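Local coordinates for epimerase domain-containing protein (Bacillus cereus HuA2-4, PDB 6ZLK) that interconverts UDP-glucuronic acid and UDP-galacturonic acid by epimerising the sugar at C4, using NAD as cofactor, at residues P85-S90 / S147-T152; T100-V105 / V151-G156; P182-D187 / E304-Y309. All blocks are in the same frame, centred on the assembly; numbering follows the deposited sequence.

Contact 1 of 3, residues P85-S90 / S147-T152; sequences PGVRTS and SPYGVT. With UGB ((2S,3R,4S,5R,6R)-6-[[[(2R,3S,4R,5R)-5-(2,4-dioxopyrimidin-1-yl)-3,4-dihydroxy-oxolan-2-yl]methoxy-hydroxy-phosphoryl]oxy-hydroxy-phosphoryl]oxy-3,4,5-trihydroxy-oxane-2-carboxylic acid), chain G.
Y149 lays one face of its ring against the P85-G86 peptide, with G86 N 3.9 Å above the ring plane and over its centre. Farther out, Y149 CE1 comes within 3.5 Å of P85 CA, while V87 CG2 meets Y149 CD2 obliquely at 3.6 Å. The ring is put there by its first torsion: CG stands anti to the backbone N (chi1 166°), sending the phenol out from the start of helix 148-167 toward the sugar. Y149 OH hydrogen-bonds O4' of UDP-glucuronic acid, which shares the site, and the nicotinamide ribose O2D of NAD. O4' of UGB, the other epimer, lies in the ring plane at its edge, 3.0 Å from Y149 OH.

S90 joins the loop to the first turn of the helix. Its OG donates to V87 O from above the carbonyl plane and accepts a weak bond from Y149 N (3.1 Å to S90 OG). S147 is the N-cap, its OG taking G150 N. P148 CB rests 3.3 Å from S90 O.

R88 turns away from the helix and reaches the nucleotide end. A bend at chi3 (-68°) brings R88 NH1 to UGB O2A at 2.9 Å, nearly straight (168°) and in the guanidinium plane, while UGB C6 of the uracil lies over one guanidinium face, offset toward its rim. E276 salt-bridges R88 NH2.

With K153, Y149 forms the YxxxK signature of the extended short-chain dehydrogenase/reductase family, here pointing its hydroxyl at the 4-position and the NAD ribose together.

Contact 2 of 3, residues T100-V105 / V151-G156; sequences TNNIMV and VTKLSG. With NAD (nicotinamide-adenine-dinucleotide), chain E.
N102 reaches from helix 100-105 to T152 on helix 151-156, and its side chain makes the one clear hydrogen bond between the two segments. CG lies beside the backbone N (chi1 -63°), and the amide is turned so that its own plane contains the partner: N102 ND2 donates to T152 OG1 at 3.0 Å, with an N-H...O angle of 164°. The other end, OD1, accepts from I84 N, so both ends of the amide are held and its rotation is fixed. T152 OG1 also donates to Y149 O one turn back, which makes this hydroxyl both donor and acceptor.

Next along the helix, I103 holds its CG1-CD1 arm extended. Its CG1 comes 3.7 Å from T152 O and its CD1 3.8 Å from S155 CB; I103 also packs against I103 of the second subunit. Near G156, N102 O comes 4.2 Å from G156 CA. The segment axes approach to 8.2 Å and run almost parallel, at 17°.

K153 points its CB away from helix 100-105, but two successive bends, at chi2 and chi3, fold the chain back past the N102 amide. K153 NZ then hydrogen-bonds NAD O3D (2.8 Å) and O2D (3.1 Å), with I124 O as a further partner. From helix 100-105, N101 OD1 accepts from the adenine N6A.

Parallel helices 96-113 and 148-167, packed against the second subunit, are the usual elements of the four-helix dimer interface in extended short-chain dehydrogenases/reductases; here helix 148-167 carries the lysine of YxxxK to the nicotinamide ribose, while helix 96-113 meets the adenine through N101.

Contact 3 of 3, residues P182-D187 / E304-Y309; sequences PRQRPD and EAEYDY. With NAD (nicotinamide-adenine-dinucleotide), chain E.
Apolar packing comes first. P182 sits in the notch between A305 and Y309 on helix 299-313, with P182 CG 3.9 Å from A305 CB and P182 CB 3.9 Å from Y309 CB. Y309, its ring swung opposite the backbone N (chi1 165°), then lays a ring face under the P182-R183 peptide; R183 N stands 3.2 Å above the ring plane, over its centre.

Polar contacts gather round Q184. Its OE1 lies 2.6 Å from E306 OE2, the amide and carboxylate planes being nearly perpendicular (84°). Each group is also held from strand 171-180 or just after it: Q184 NE2 donates to V179 O, and G181 N to E306 OE1. One water donates to Q184 O and hydrogen-bonds Y309 OH.

The ionic part faces the ligands. R185 grips D187 side-on, NE to OD1 on its syn lone pair and NH2 to OD2, and R185 NH1 donates to the NAD phosphate oxygen O1N at 2.8 Å. R185 NH2 also bonds the carboxylate O'P of UGB.

Two oxygens as close as those of Q184 and E306 imply that the buried glutamate is probably protonated and donates to the amide, presumably with a raised pKa.

Overall arrangement
Following the chain, contact 1 opens in the loop after strand 77-80 and contact 2 on helix 96-113, which comes next. Both close on helix 148-167, one overlapping the other at V151 and T152, so contact 2 begins inside the loop that contact 1 closes but ends beyond it: the two cross rather than nest. Both also touch the second subunit. Contact 3 follows in series, tying the loop after strand 171-180, which reaches the ligands through R185, to the C-terminal helix 299-313 across 116 residues. Contacts 2 and 3 lie on opposite sides of the chain's centre, about 27 Å apart between centres, yet both touch NAD. Contact 1 bridges toward contact 3 where P85 packs on R185.

Contact 1 of 3, residues P85-S90 / S147-T152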
loop_
_atom_site.group_PDB
_atom_site.type_symbol
_atom_site.label_atom_id
_atom_site.label_comp_id
_atom_site.label_asym_id
_atom_site.label_seq_id
_atom_site.Cartn_x
_atom_site.Cartn_y
_atom_site.Cartn_z
ATOM N N PRO A 85 -4.827 -10.789 9.501
ATOM C CA PRO A 85 -6.021 -9.966 9.551
ATOM C C PRO A 85 -6.055 -9.244 10.903
ATOM O O PRO A 85 -5.259 -9.494 11.773
ATOM C CB PRO A 85 -7.111 -11.036 9.388
ATOM C CG PRO A 85 -6.617 -12.160 10.283
ATOM C CD PRO A 85 -5.100 -12.129 10.073
ATOM N N GLY A 86 -6.995 -8.362 11.062
ATOM C CA GLY A 86 -7.241 -7.814 12.410
ATOM C C GLY A 86 -6.959 -6.333 12.367
ATOM O O GLY A 86 -5.750 -5.922 12.349
ATOM N N VAL A 87 -8.036 -5.565 12.278
ATOM C CA VAL A 87 -7.966 -4.096 12.180
ATOM C C VAL A 87 -7.257 -3.587 13.445
ATOM O O VAL A 87 -6.483 -2.663 13.374
ATOM C CB VAL A 87 -9.387 -3.537 11.990
ATOM C CG1 VAL A 87 -9.468 -2.042 12.223
ATOM C CG2 VAL A 87 -9.960 -3.928 10.630
ATOM N N ARG A 88 -7.582 -4.144 14.609
ATOM C CA ARG A 88 -7.327 -3.428 15.879
ATOM C C ARG A 88 -5.909 -3.699 16.374
ATOM O O ARG A 88 -5.466 -3.005 17.311
ATOM C CB ARG A 88 -8.393 -3.846 16.903
ATOM C CG ARG A 88 -9.788 -3.365 16.521
ATOM C CD ARG A 88 -10.866 -3.811 17.515
ATOM N NE ARG A 88 -11.117 -5.244 17.525
ATOM C CZ ARG A 88 -11.883 -5.892 16.641
ATOM N NH1 ARG A 88 -12.049 -7.206 16.728
ATOM N NH2 ARG A 88 -12.493 -5.202 15.686
ATOM N N THR A 89 -5.219 -4.705 15.859
ATOM C CA THR A 89 -3.882 -5.119 16.348
ATOM C C THR A 89 -2.801 -4.837 15.306
ATOM O O THR A 89 -1.826 -5.571 15.277
ATOM C CB THR A 89 -3.922 -6.599 16.738
ATOM O OG1 THR A 89 -4.289 -7.334 15.564
ATOM C CG2 THR A 89 -4.898 -6.828 17.871
ATOM N N SER A 90 -2.949 -3.785 14.481
ATOM C CA SER A 90 -2.035 -3.508 13.337
ATOM C C SER A 90 -1.183 -2.273 13.639
ATOM O O SER A 90 -0.500 -1.783 12.696
ATOM C CB SER A 90 -2.784 -3.345 12.008
ATOM O OG SER A 90 -3.773 -2.323 12.012
ATOM N N SER A 147 -7.132 1.993 8.902
ATOM C CA SER A 147 -6.201 1.180 9.716
ATOM C C SER A 147 -4.965 0.796 8.918
ATOM O O SER A 147 -5.035 0.599 7.705
ATOM C CB SER A 147 -6.863 -0.103 10.228
ATOM O OG SER A 147 -7.269 -0.921 9.134
ATOM N N PRO A 148 -3.823 0.581 9.611
ATOM C CA PRO A 148 -2.639 0.021 8.994
ATOM C C PRO A 148 -2.893 -1.329 8.322
ATOM O O PRO A 148 -2.417 -1.570 7.263
ATOM C CB PRO A 148 -1.617 -0.067 10.132
ATOM C CG PRO A 148 -2.115 0.960 11.152
ATOM C CD PRO A 148 -3.610 0.891 11.036
ATOM N N TYR A 149 -3.720 -2.176 8.926
ATOM C CA TYR A 149 -4.195 -3.430 8.280
ATOM C C TYR A 149 -4.763 -3.139 6.890
ATOM O O TYR A 149 -4.383 -3.776 5.902
ATOM C CB TYR A 149 -5.264 -4.080 9.165
ATOM C CG TYR A 149 -6.053 -5.157 8.484
ATOM C CD1 TYR A 149 -5.456 -6.289 7.941
ATOM C CD2 TYR A 149 -7.425 -5.035 8.336
ATOM C CE1 TYR A 149 -6.188 -7.304 7.351
ATOM C CE2 TYR A 149 -8.159 -6.009 7.684
ATOM C CZ TYR A 149 -7.548 -7.150 7.195
ATOM O OH TYR A 149 -8.248 -8.149 6.606
ATOM N N GLY A 150 -5.701 -2.201 6.816
ATOM C CA GLY A 150 -6.404 -1.863 5.589
ATOM C C GLY A 150 -5.413 -1.363 4.572
ATOM O O GLY A 150 -5.557 -1.678 3.400
ATOM N N VAL A 151 -4.439 -0.586 5.045
ATOM C CA VAL A 151 -3.404 -0.106 4.107
ATOM C C VAL A 151 -2.703 -1.313 3.465
ATOM O O VAL A 151 -2.455 -1.325 2.246
ATOM C CB VAL A 151 -2.400 0.816 4.805
ATOM C CG1 VAL A 151 -1.322 1.161 3.807
ATOM C CG2 VAL A 151 -3.091 2.054 5.350
ATOM N N THR A 152 -2.243 -2.269 4.250
ATOM C CA THR A 152 -1.478 -3.391 3.701
ATOM C C THR A 152 -2.325 -4.242 2.743
ATOM O O THR A 152 -1.783 -4.747 1.752
ATOM C CB THR A 152 -0.874 -4.278 4.787
ATOM O OG1 THR A 152 -1.891 -4.954 5.539
ATOM C CG2 THR A 152 0.042 -3.488 5.691
HETATM N N1 UGB G . -16.079 -5.340 18.601
HETATM C C2 UGB G . -16.662 -5.174 19.845
HETATM O O2 UGB G . -17.521 -4.331 20.079
HETATM N N3 UGB G . -16.213 -6.045 20.796
HETATM C C4 UGB G . -15.256 -7.028 20.645
HETATM O O4 UGB G . -14.952 -7.722 21.614
HETATM C C5 UGB G . -14.686 -7.120 19.330
HETATM C C6 UGB G . -15.111 -6.284 18.377
HETATM P PA UGB G . -15.103 -7.808 14.028
HETATM P PB UGB G . -14.254 -6.066 11.845
HETATM O "O'P" UGB G . -10.018 -8.887 10.674
HETATM O "O'Q" UGB G . -10.381 -9.841 8.843
HETATM C "C1'" UGB G . -12.725 -5.847 9.747
HETATM O O1A UGB G . -16.282 -8.715 14.022
HETATM O O1B UGB G . -12.984 -5.765 12.571
HETATM C C1D UGB G . -16.548 -4.476 17.515
HETATM C "C2'" UGB G . -13.206 -5.655 8.323
HETATM O "O2'" UGB G . -14.447 -4.947 8.341
HETATM O O2A UGB G . -13.824 -8.235 14.648
HETATM O O2B UGB G . -15.327 -5.047 11.753
HETATM C C2D UGB G . -15.390 -3.960 16.670
HETATM O O2D UGB G . -14.838 -2.839 17.332
HETATM C "C3'" UGB G . -13.359 -7.017 7.682
HETATM O "O3'" UGB G . -13.782 -6.856 6.321
HETATM O O3A UGB G . -14.821 -7.407 12.506
HETATM O O3B UGB G . -13.819 -6.512 10.375
HETATM C C3D UGB G . -16.108 -3.671 15.347
HETATM O O3D UGB G . -16.706 -2.384 15.375
HETATM C "C4'" UGB G . -12.053 -7.801 7.837
HETATM O "O4'" UGB G . -10.950 -7.088 7.266
HETATM C C4D UGB G . -17.187 -4.762 15.281
HETATM O O4D UGB G . -17.346 -5.240 16.639
HETATM C "C5'" UGB G . -11.777 -7.976 9.332
HETATM O "O5'" UGB G . -11.550 -6.654 9.829
HETATM C C5D UGB G . -16.884 -5.922 14.371
HETATM O O5D UGB G . -15.554 -6.403 14.660
HETATM C "C6'" UGB G . -10.633 -8.958 9.635
#

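Contact 2 of 3, residues T100-V105 / V151-G156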
loop_
_atom_site.group_PDB
_atom_site.type_symbol
_atom_site.label_atom_id
_atom_site.label_comp_id
_atom_site.label_asym_id
_atom_site.label_seq_id
_atom_site.Cartn_x
_atom_site.Cartn_y
_atom_site.Cartn_z
ATOM N N THR A 100 4.940 -7.870 5.875
ATOM C CA THR A 100 5.604 -9.048 5.333
ATOM C C THR A 100 4.563 -10.027 4.768
ATOM O O THR A 100 4.678 -10.466 3.653
ATOM C CB THR A 100 6.406 -9.697 6.455
ATOM O OG1 THR A 100 7.441 -8.733 6.773
ATOM C CG2 THR A 100 6.968 -11.032 6.006
ATOM N N ASN A 101 3.532 -10.300 5.529
ATOM C CA ASN A 101 2.594 -11.369 5.100
ATOM C C ASN A 101 1.502 -10.847 4.181
ATOM O O ASN A 101 0.910 -11.682 3.475
ATOM C CB ASN A 101 2.019 -12.073 6.316
ATOM C CG ASN A 101 3.129 -12.770 7.052
ATOM O OD1 ASN A 101 3.745 -13.657 6.459
ATOM N ND2 ASN A 101 3.449 -12.316 8.256
ATOM N N ASN A 102 1.184 -9.552 4.157
ATOM C CA ASN A 102 0.084 -9.050 3.324
ATOM C C ASN A 102 0.650 -8.427 2.041
ATOM O O ASN A 102 -0.118 -8.399 1.039
ATOM C CB ASN A 102 -0.828 -8.060 4.039
ATOM C CG ASN A 102 -1.541 -8.678 5.233
ATOM O OD1 ASN A 102 -1.409 -9.896 5.452
ATOM N ND2 ASN A 102 -2.188 -7.868 6.043
ATOM N N ILE A 103 1.890 -7.912 2.057
ATOM C CA ILE A 103 2.475 -7.250 0.861
ATOM C C ILE A 103 3.548 -8.142 0.233
ATOM O O ILE A 103 3.403 -8.508 -0.940
ATOM C CB ILE A 103 3.004 -5.853 1.201
ATOM C CG1 ILE A 103 1.949 -5.008 1.904
ATOM C CG2 ILE A 103 3.488 -5.164 -0.066
ATOM C CD1 ILE A 103 2.352 -3.606 2.231
ATOM N N MET A 104 4.567 -8.524 0.999
ATOM C CA MET A 104 5.688 -9.299 0.414
ATOM C C MET A 104 5.178 -10.659 -0.078
ATOM O O MET A 104 5.547 -11.092 -1.179
ATOM C CB MET A 104 6.850 -9.515 1.392
ATOM C CG MET A 104 7.668 -8.303 1.642
ATOM S SD MET A 104 8.520 -7.754 0.153
ATOM C CE MET A 104 9.139 -9.220 -0.640
ATOM N N VAL A 105 4.305 -11.332 0.655
ATOM C CA VAL A 105 3.760 -12.638 0.218
ATOM C C VAL A 105 3.013 -12.476 -1.110
ATOM O O VAL A 105 3.144 -13.298 -2.001
ATOM C CB VAL A 105 2.864 -13.214 1.332
ATOM C CG1 VAL A 105 1.902 -14.250 0.813
ATOM C CG2 VAL A 105 3.744 -13.838 2.395
ATOM N N VAL A 151 -4.439 -0.586 5.045
ATOM C CA VAL A 151 -3.404 -0.106 4.107
ATOM C C VAL A 151 -2.703 -1.313 3.465
ATOM O O VAL A 151 -2.455 -1.325 2.246
ATOM C CB VAL A 151 -2.400 0.816 4.805
ATOM C CG1 VAL A 151 -1.322 1.161 3.807
ATOM C CG2 VAL A 151 -3.091 2.054 5.350
ATOM N N THR A 152 -2.243 -2.269 4.250
ATOM C CA THR A 152 -1.478 -3.391 3.701
ATOM C C THR A 152 -2.325 -4.242 2.743
ATOM O O THR A 152 -1.783 -4.747 1.752
ATOM C CB THR A 152 -0.874 -4.278 4.787
ATOM O OG1 THR A 152 -1.891 -4.954 5.539
ATOM C CG2 THR A 152 0.042 -3.488 5.691
ATOM N N LYS A 153 -3.617 -4.400 3.020
ATOM C CA LYS A 153 -4.523 -5.165 2.138
ATOM C C LYS A 153 -4.718 -4.381 0.829
ATOM O O LYS A 153 -4.677 -5.001 -0.246
ATOM C CB LYS A 153 -5.824 -5.454 2.884
ATOM C CG LYS A 153 -5.637 -6.438 4.048
ATOM C CD LYS A 153 -5.258 -7.817 3.677
ATOM C CE LYS A 153 -6.309 -8.471 2.787
ATOM N NZ LYS A 153 -6.096 -9.922 2.532
ATOM N N LEU A 154 -4.852 -3.066 0.942
ATOM C CA LEU A 154 -4.994 -2.250 -0.281
ATOM C C LEU A 154 -3.701 -2.364 -1.102
ATOM O O LEU A 154 -3.802 -2.462 -2.317
ATOM C CB LEU A 154 -5.348 -0.818 0.076
ATOM C CG LEU A 154 -5.547 0.112 -1.124
ATOM C CD1 LEU A 154 -6.584 -0.423 -2.094
ATOM C CD2 LEU A 154 -5.901 1.508 -0.617
ATOM N N SER A 155 -2.526 -2.347 -0.484
ATOM C CA SER A 155 -1.251 -2.531 -1.247
ATOM C C SER A 155 -1.249 -3.886 -1.958
ATOM O O SER A 155 -0.803 -4.021 -3.110
ATOM C CB SER A 155 -0.054 -2.407 -0.397
ATOM O OG SER A 155 -0.062 -1.128 0.210
ATOM N N GLY A 156 -1.818 -4.918 -1.330
ATOM C CA GLY A 156 -1.943 -6.219 -2.000
ATOM C C GLY A 156 -2.811 -6.144 -3.239
ATOM O O GLY A 156 -2.418 -6.697 -4.261
HETATM P PA NAD E . -7.098 -16.466 9.314
HETATM O O1A NAD E . -6.067 -15.779 10.124
HETATM O O2A NAD E . -8.055 -17.414 9.973
HETATM O O5B NAD E . -6.517 -17.168 8.031
HETATM C C5B NAD E . -5.359 -16.701 7.308
HETATM C C4B NAD E . -4.315 -17.792 7.281
HETATM O O4B NAD E . -3.172 -17.297 6.550
HETATM C C3B NAD E . -3.812 -18.232 8.645
HETATM O O3B NAD E . -4.227 -19.543 9.006
HETATM C C2B NAD E . -2.299 -18.003 8.558
HETATM O O2B NAD E . -1.498 -18.982 9.197
HETATM C C1B NAD E . -2.056 -18.010 7.045
HETATM N N9A NAD E . -0.880 -17.267 6.624
HETATM C C8A NAD E . -0.570 -15.961 6.898
HETATM N N7A NAD E . 0.565 -15.574 6.380
HETATM C C5A NAD E . 1.067 -16.735 5.794
HETATM C C6A NAD E . 2.257 -17.026 5.111
HETATM N N6A NAD E . 3.273 -16.149 4.947
HETATM N N1A NAD E . 2.409 -18.273 4.607
HETATM C C2A NAD E . 1.420 -19.176 4.794
HETATM N N3A NAD E . 0.273 -19.034 5.474
HETATM C C4A NAD E . 0.151 -17.788 5.923
HETATM O O3 NAD E . -7.942 -15.254 8.684
HETATM P PN NAD E . -9.386 -15.291 7.914
HETATM O O1N NAD E . -10.344 -14.631 8.791
HETATM O O2N NAD E . -9.593 -16.633 7.407
HETATM O O5D NAD E . -9.063 -14.348 6.691
HETATM C C5D NAD E . -8.749 -14.928 5.479
HETATM C C4D NAD E . -8.590 -13.820 4.477
HETATM O O4D NAD E . -9.827 -13.098 4.339
HETATM C C3D NAD E . -7.510 -12.784 4.821
HETATM O O3D NAD E . -6.818 -12.394 3.622
HETATM C C2D NAD E . -8.305 -11.578 5.320
HETATM O O2D NAD E . -7.558 -10.363 5.199
HETATM C C1D NAD E . -9.555 -11.741 4.462
HETATM N N1N NAD E . -10.759 -11.192 5.064
HETATM C C2N NAD E . -11.325 -11.776 6.159
HETATM C C3N NAD E . -12.442 -11.242 6.698
HETATM C C7N NAD E . -13.049 -11.800 7.938
HETATM O O7N NAD E . -14.065 -11.251 8.326
HETATM N N7N NAD E . -12.505 -12.885 8.506
HETATM C C4N NAD E . -13.073 -10.159 6.060
HETATM C C5N NAD E . -12.405 -9.488 5.040
HETATM C C6N NAD E . -11.280 -10.053 4.524
#

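Contact 3 of 3, residues P182-D187 / E304-Y309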
loop_
_atom_site.group_PDB
_atom_site.type_symbol
_atom_site.label_atom_id
_atom_site.label_comp_id
_atom_site.label_asym_id
_atom_site.label_seq_id
_atom_site.Cartn_x
_atom_site.Cartn_y
_atom_site.Cartn_z
ATOM N N PRO A 182 -19.631 -20.444 12.148
ATOM C CA PRO A 182 -18.799 -21.492 12.717
ATOM C C PRO A 182 -17.356 -21.311 12.260
ATOM O O PRO A 182 -17.150 -21.013 11.068
ATOM C CB PRO A 182 -19.460 -22.770 12.174
ATOM C CG PRO A 182 -20.877 -22.382 11.966
ATOM C CD PRO A 182 -20.759 -20.983 11.398
ATOM N N ARG A 183 -16.387 -21.528 13.138
ATOM C CA ARG A 183 -14.905 -21.467 12.932
ATOM C C ARG A 183 -14.424 -20.024 12.904
ATOM O O ARG A 183 -13.262 -19.789 12.641
ATOM C CB ARG A 183 -14.403 -22.214 11.700
ATOM C CG ARG A 183 -14.872 -23.648 11.606
ATOM C CD ARG A 183 -14.069 -24.281 10.468
ATOM N NE ARG A 183 -14.771 -25.468 10.103
ATOM C CZ ARG A 183 -14.570 -26.143 9.008
ATOM N NH1 ARG A 183 -13.666 -25.751 8.124
ATOM N NH2 ARG A 183 -15.259 -27.244 8.813
ATOM N N GLN A 184 -15.314 -19.059 13.105
ATOM C CA GLN A 184 -14.851 -17.651 13.112
ATOM C C GLN A 184 -13.667 -17.453 14.045
ATOM O O GLN A 184 -13.569 -18.078 15.078
ATOM C CB GLN A 184 -15.965 -16.714 13.500
ATOM C CG GLN A 184 -15.639 -15.274 13.250
ATOM C CD GLN A 184 -16.593 -14.290 13.872
ATOM O OE1 GLN A 184 -17.066 -14.428 15.011
ATOM N NE2 GLN A 184 -16.929 -13.271 13.105
ATOM N N ARG A 185 -12.696 -16.672 13.625
ATOM C CA ARG A 185 -11.461 -16.479 14.419
ATOM C C ARG A 185 -11.834 -16.023 15.835
ATOM O O ARG A 185 -12.715 -15.174 16.016
ATOM C CB ARG A 185 -10.521 -15.448 13.769
ATOM C CG ARG A 185 -10.226 -15.618 12.289
ATOM C CD ARG A 185 -9.017 -14.780 11.973
ATOM N NE ARG A 185 -9.106 -13.399 12.445
ATOM C CZ ARG A 185 -9.609 -12.346 11.774
ATOM N NH1 ARG A 185 -10.025 -12.445 10.523
ATOM N NH2 ARG A 185 -9.599 -11.149 12.342
ATOM N N PRO A 186 -11.097 -16.445 16.878
ATOM C CA PRO A 186 -11.370 -16.009 18.251
ATOM C C PRO A 186 -11.160 -14.520 18.570
ATOM O O PRO A 186 -11.612 -14.081 19.644
ATOM C CB PRO A 186 -10.455 -16.840 19.141
ATOM C CG PRO A 186 -9.660 -17.691 18.240
ATOM C CD PRO A 186 -10.137 -17.562 16.811
ATOM N N ASP A 187 -10.510 -13.761 17.684
ATOM C CA ASP A 187 -10.298 -12.308 17.904
ATOM C C ASP A 187 -11.513 -11.536 17.389
ATOM O O ASP A 187 -11.570 -10.353 17.629
ATOM C CB ASP A 187 -8.990 -11.803 17.280
ATOM C CG ASP A 187 -8.884 -11.966 15.772
ATOM O OD1 ASP A 187 -9.108 -13.056 15.300
ATOM O OD2 ASP A 187 -8.587 -10.971 15.082
ATOM N N GLU A 304 -27.373 -18.465 15.154
ATOM C CA GLU A 304 -27.712 -19.775 15.770
ATOM C C GLU A 304 -26.559 -20.743 15.538
ATOM O O GLU A 304 -26.185 -21.487 16.457
ATOM C CB GLU A 304 -29.022 -20.327 15.207
ATOM C CG GLU A 304 -30.227 -19.608 15.767
ATOM C CD GLU A 304 -31.511 -19.798 14.981
ATOM O OE1 GLU A 304 -32.502 -19.089 15.330
ATOM O OE2 GLU A 304 -31.515 -20.602 14.027
ATOM N N ALA A 305 -26.039 -20.774 14.312
ATOM C CA ALA A 305 -24.967 -21.695 13.934
ATOM C C ALA A 305 -23.744 -21.331 14.742
ATOM O O ALA A 305 -23.086 -22.230 15.269
ATOM C CB ALA A 305 -24.675 -21.601 12.462
ATOM N N GLU A 306 -23.362 -20.048 14.730
ATOM C CA GLU A 306 -22.132 -19.675 15.446
ATOM C C GLU A 306 -22.315 -19.939 16.944
ATOM O O GLU A 306 -21.312 -20.397 17.534
ATOM C CB GLU A 306 -21.686 -18.244 15.125
ATOM C CG GLU A 306 -20.296 -17.993 15.726
ATOM C CD GLU A 306 -19.520 -16.754 15.281
ATOM O OE1 GLU A 306 -19.995 -16.072 14.324
ATOM O OE2 GLU A 306 -18.472 -16.443 15.928
ATOM N N TYR A 307 -23.472 -19.666 17.535
ATOM C CA TYR A 307 -23.740 -19.913 18.961
ATOM C C TYR A 307 -23.472 -21.404 19.222
ATOM O O TYR A 307 -22.707 -21.724 20.118
ATOM C CB TYR A 307 -25.157 -19.453 19.277
ATOM C CG TYR A 307 -25.484 -19.687 20.716
ATOM C CD1 TYR A 307 -25.969 -20.910 21.117
ATOM C CD2 TYR A 307 -25.179 -18.731 21.663
ATOM C CE1 TYR A 307 -26.236 -21.153 22.452
ATOM C CE2 TYR A 307 -25.438 -18.961 23.001
ATOM C CZ TYR A 307 -25.961 -20.175 23.390
ATOM O OH TYR A 307 -26.246 -20.408 24.707
ATOM N N ASP A 308 -24.039 -22.278 18.396
ATOM C CA ASP A 308 -23.886 -23.746 18.658
ATOM C C ASP A 308 -22.419 -24.136 18.504
ATOM O O ASP A 308 -21.894 -24.973 19.255
ATOM C CB ASP A 308 -24.842 -24.551 17.791
ATOM C CG ASP A 308 -26.284 -24.593 18.312
ATOM O OD1 ASP A 308 -26.516 -24.188 19.448
ATOM O OD2 ASP A 308 -27.150 -24.966 17.517
ATOM N N TYR A 309 -21.690 -23.570 17.535
ATOM C CA TYR A 309 -20.275 -23.901 17.301
ATOM C C TYR A 309 -19.443 -23.476 18.512
ATOM O O TYR A 309 -18.633 -24.263 19.014
ATOM C CB TYR A 309 -19.792 -23.173 16.038
ATOM C CG TYR A 309 -18.296 -23.165 15.941
ATOM C CD1 TYR A 309 -17.584 -24.281 15.499
ATOM C CD2 TYR A 309 -17.581 -22.063 16.360
ATOM C CE1 TYR A 309 -16.199 -24.279 15.469
ATOM C CE2 TYR A 309 -16.194 -22.062 16.380
ATOM C CZ TYR A 309 -15.511 -23.173 15.940
ATOM O OH TYR A 309 -14.149 -23.104 15.951
HETATM P PA NAD E . -7.098 -16.466 9.314
HETATM O O1A NAD E . -6.067 -15.779 10.124
HETATM O O2A NAD E . -8.055 -17.414 9.973
HETATM O O5B NAD E . -6.517 -17.168 8.031
HETATM C C5B NAD E . -5.359 -16.701 7.308
HETATM C C4B NAD E . -4.315 -17.792 7.281
HETATM O O4B NAD E . -3.172 -17.297 6.550
HETATM C C3B NAD E . -3.812 -18.232 8.645
HETATM O O3B NAD E . -4.227 -19.543 9.006
HETATM C C2B NAD E . -2.299 -18.003 8.558
HETATM O O2B NAD E . -1.498 -18.982 9.197
HETATM C C1B NAD E . -2.056 -18.010 7.045
HETATM N N9A NAD E . -0.880 -17.267 6.624
HETATM C C8A NAD E . -0.570 -15.961 6.898
HETATM N N7A NAD E . 0.565 -15.574 6.380
HETATM C C5A NAD E . 1.067 -16.735 5.794
HETATM C C6A NAD E . 2.257 -17.026 5.111
HETATM N N6A NAD E . 3.273 -16.149 4.947
HETATM N N1A NAD E . 2.409 -18.273 4.607
HETATM C C2A NAD E . 1.420 -19.176 4.794
HETATM N N3A NAD E . 0.273 -19.034 5.474
HETATM C C4A NAD E . 0.151 -17.788 5.923
HETATM O O3 NAD E . -7.942 -15.254 8.684
HETATM P PN NAD E . -9.386 -15.291 7.914
HETATM O O1N NAD E . -10.344 -14.631 8.791
HETATM O O2N NAD E . -9.593 -16.633 7.407
HETATM O O5D NAD E . -9.063 -14.348 6.691
HETATM C C5D NAD E . -8.749 -14.928 5.479
HETATM C C4D NAD E . -8.590 -13.820 4.477
HETATM O O4D NAD E . -9.827 -13.098 4.339
HETATM C C3D NAD E . -7.510 -12.784 4.821
HETATM O O3D NAD E . -6.818 -12.394 3.622
HETATM C C2D NAD E . -8.305 -11.578 5.320
HETATM O O2D NAD E . -7.558 -10.363 5.199
HETATM C C1D NAD E . -9.555 -11.741 4.462
HETATM N N1N NAD E . -10.759 -11.192 5.064
HETATM C C2N NAD E . -11.325 -11.776 6.159
HETATM C C3N NAD E . -12.442 -11.242 6.698
HETATM C C7N NAD E . -13.049 -11.800 7.938
HETATM O O7N NAD E . -14.065 -11.251 8.326
HETATM N N7N NAD E . -12.505 -12.885 8.506
HETATM C C4N NAD E . -13.073 -10.159 6.060
HETATM C C5N NAD E . -12.405 -9.488 5.040
HETATM C C6N NAD E . -11.280 -10.053 4.524
HETATM O O HOH W 1 -12.642 -20.601 16.053
#